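Local atomic coordinates of alpha-1,4-endofucoidanase (Mariniflexile fucanivorans, PDB entry 6DLH), a protein that hydrolyses fucoidan, a marine fucan polysaccharide, internally as an endo-acting glycoside hydrolase of family 107 that works by a retaining mechanism and carries bound calcium ions. Residues L672-T677 / F709-S714. Sequence-based numbering, arbitrary orientation.
Sequences LTITKT and FTFNLS
The F711 ring is flanked by I674 and K676 of the facing strand. I674 meets it at about a right angle, CG2 lying 3.8 Å from F711 CD2, while K676 runs obliquely past it, its CB 3.7 Å from F711 CE2. With CG anti to the backbone N (chi1 -170°) and the chain extended beyond, the lysine carries CE to the edge of the F709 ring and NZ to the carbonyls of P680 and L683. L713 CD1 fits between I674 CG1 (3.7 Å) and, from the loop just before the strand, L672 CB (3.8 Å). I674, F711 and L713 line the inner side of a four-stranded sheet in what is probably the last Ig-like domain of this chain, where I674's edge strand 674-678 runs antiparallel to 705-713, which carries the other two; I685 of strand 684-689 also touches I674 and F711. An alanine at F711 would keep CB against I674 CG2 but would probably leave K676 CB and CG without the ring, opening a gap beside I685. On the opposite face T675 and N712 lie side by side, N712 N donating an almost straight bond to T675 O (2.8 Å, 170°). T677 and T710 cross at about a right angle, their OG1 atoms hydrogen-bonded at 2.6 Å.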
loop_
_atom_site.group_PDB
_atom_site.type_symbol
_atom_site.label_atom_id
_atom_site.label_comp_id
_atom_site.label_asym_id
_atom_site.label_seq_id
_atom_site.Cartn_x
_atom_site.Cartn_y
_atom_site.Cartn_z
ATOM N N LEU A 672 2.880 24.314 32.415
ATOM C CA LEU A 672 3.746 23.990 33.538
ATOM C C LEU A 672 5.025 24.820 33.459
ATOM O O LEU A 672 5.436 25.245 32.377
ATOM C CB LEU A 672 4.089 22.495 33.530
ATOM C CG LEU A 672 2.967 21.506 33.855
ATOM C CD1 LEU A 672 1.870 22.141 34.700
ATOM C CD2 LEU A 672 2.387 20.899 32.588
ATOM N N THR A 673 5.641 25.029 34.629
ATOM C CA THR A 673 6.962 25.626 34.745
ATOM C C THR A 673 7.836 24.692 35.578
ATOM O O THR A 673 7.377 24.144 36.574
ATOM C CB THR A 673 6.885 27.041 35.342
ATOM O OG1 THR A 673 5.958 27.828 34.592
ATOM C CG2 THR A 673 8.223 27.748 35.385
ATOM N N ILE A 674 9.077 24.478 35.126
ATOM C CA ILE A 674 10.080 23.772 35.907
ATOM C C ILE A 674 11.188 24.764 36.263
ATOM O O ILE A 674 11.805 25.380 35.393
ATOM C CB ILE A 674 10.602 22.504 35.190
ATOM C CG1 ILE A 674 9.456 21.576 34.776
ATOM C CG2 ILE A 674 11.629 21.774 36.046
ATOM C CD1 ILE A 674 9.900 20.271 34.156
ATOM N N THR A 675 11.385 24.944 37.572
ATOM C CA THR A 675 12.467 25.753 38.107
ATOM C C THR A 675 13.386 24.845 38.920
ATOM O O THR A 675 12.942 23.857 39.499
ATOM C CB THR A 675 11.921 26.927 38.930
ATOM O OG1 THR A 675 11.135 26.345 39.969
ATOM C CG2 THR A 675 11.060 27.875 38.122
ATOM N N LYS A 676 14.681 25.164 38.910
ATOM C CA LYS A 676 15.649 24.433 39.706
ATOM C C LYS A 676 15.595 24.994 41.122
ATOM O O LYS A 676 15.407 26.199 41.297
ATOM C CB LYS A 676 17.051 24.600 39.118
ATOM C CG LYS A 676 18.124 23.702 39.716
ATOM C CD LYS A 676 19.510 24.147 39.303
ATOM C CE LYS A 676 20.600 23.175 39.697
ATOM N NZ LYS A 676 21.923 23.666 39.243
ATOM N N THR A 677 15.762 24.103 42.111
ATOM C CA THR A 677 15.680 24.482 43.512
ATOM C C THR A 677 16.945 24.086 44.280
ATOM O O THR A 677 17.221 24.684 45.318
ATOM C CB THR A 677 14.363 24.023 44.156
ATOM O OG1 THR A 677 14.284 22.604 44.013
ATOM C CG2 THR A 677 13.137 24.705 43.579
ATOM N N PHE A 709 19.882 16.617 42.249
ATOM C CA PHE A 709 19.253 17.896 41.958
ATOM C C PHE A 709 17.786 17.848 42.371
ATOM O O PHE A 709 17.208 16.771 42.495
ATOM C CB PHE A 709 19.330 18.217 40.462
ATOM C CG PHE A 709 20.720 18.243 39.878
ATOM C CD1 PHE A 709 21.344 17.068 39.474
ATOM C CD2 PHE A 709 21.404 19.440 39.726
ATOM C CE1 PHE A 709 22.623 17.093 38.938
ATOM C CE2 PHE A 709 22.684 19.462 39.192
ATOM C CZ PHE A 709 23.290 18.290 38.797
ATOM N N THR A 710 17.184 19.023 42.574
ATOM C CA THR A 710 15.755 19.078 42.838
ATOM C C THR A 710 15.121 20.107 41.902
ATOM O O THR A 710 15.705 21.158 41.635
ATOM C CB THR A 710 15.452 19.287 44.334
ATOM O OG1 THR A 710 15.774 20.631 44.699
ATOM C CG2 THR A 710 16.187 18.320 45.240
ATOM N N PHE A 711 13.924 19.783 41.406
ATOM C CA PHE A 711 13.238 20.637 40.451
ATOM C C PHE A 711 11.779 20.795 40.866
ATOM O O PHE A 711 11.164 19.865 41.378
ATOM C CB PHE A 711 13.388 20.098 39.021
ATOM C CG PHE A 711 14.759 20.285 38.414
ATOM C CD1 PHE A 711 15.749 19.323 38.569
ATOM C CD2 PHE A 711 15.071 21.433 37.694
ATOM C CE1 PHE A 711 17.008 19.499 38.014
ATOM C CE2 PHE A 711 16.334 21.610 37.143
ATOM C CZ PHE A 711 17.303 20.643 37.308
ATOM N N ASN A 712 11.234 21.987 40.627
ATOM C CA ASN A 712 9.875 22.264 41.051
ATOM C C ASN A 712 8.988 22.470 39.827
ATOM O O ASN A 712 9.370 23.158 38.882
ATOM C CB ASN A 712 9.804 23.371 42.109
ATOM C CG ASN A 712 8.381 23.685 42.521
ATOM O OD1 ASN A 712 7.887 23.165 43.521
ATOM N ND2 ASN A 712 7.700 24.507 41.736
ATOM N N LEU A 713 7.791 21.876 39.899
ATOM C CA LEU A 713 6.812 21.840 38.829
ATOM C C LEU A 713 5.506 22.434 39.361
ATOM O O LEU A 713 4.889 21.852 40.250
ATOM C CB LEU A 713 6.681 20.358 38.464
ATOM C CG LEU A 713 5.694 19.979 37.365
ATOM C CD1 LEU A 713 6.120 20.544 36.015
ATOM C CD2 LEU A 713 5.571 18.465 37.296
ATOM N N SER A 714 5.075 23.584 38.814
ATOM C CA SER A 714 4.268 24.495 39.618
ATOM C C SER A 714 2.870 24.798 39.074
ATOM O O SER A 714 1.999 25.170 39.857
ATOM C CB SER A 714 5.018 25.766 39.934
ATOM O OG SER A 714 4.974 26.672 38.838
#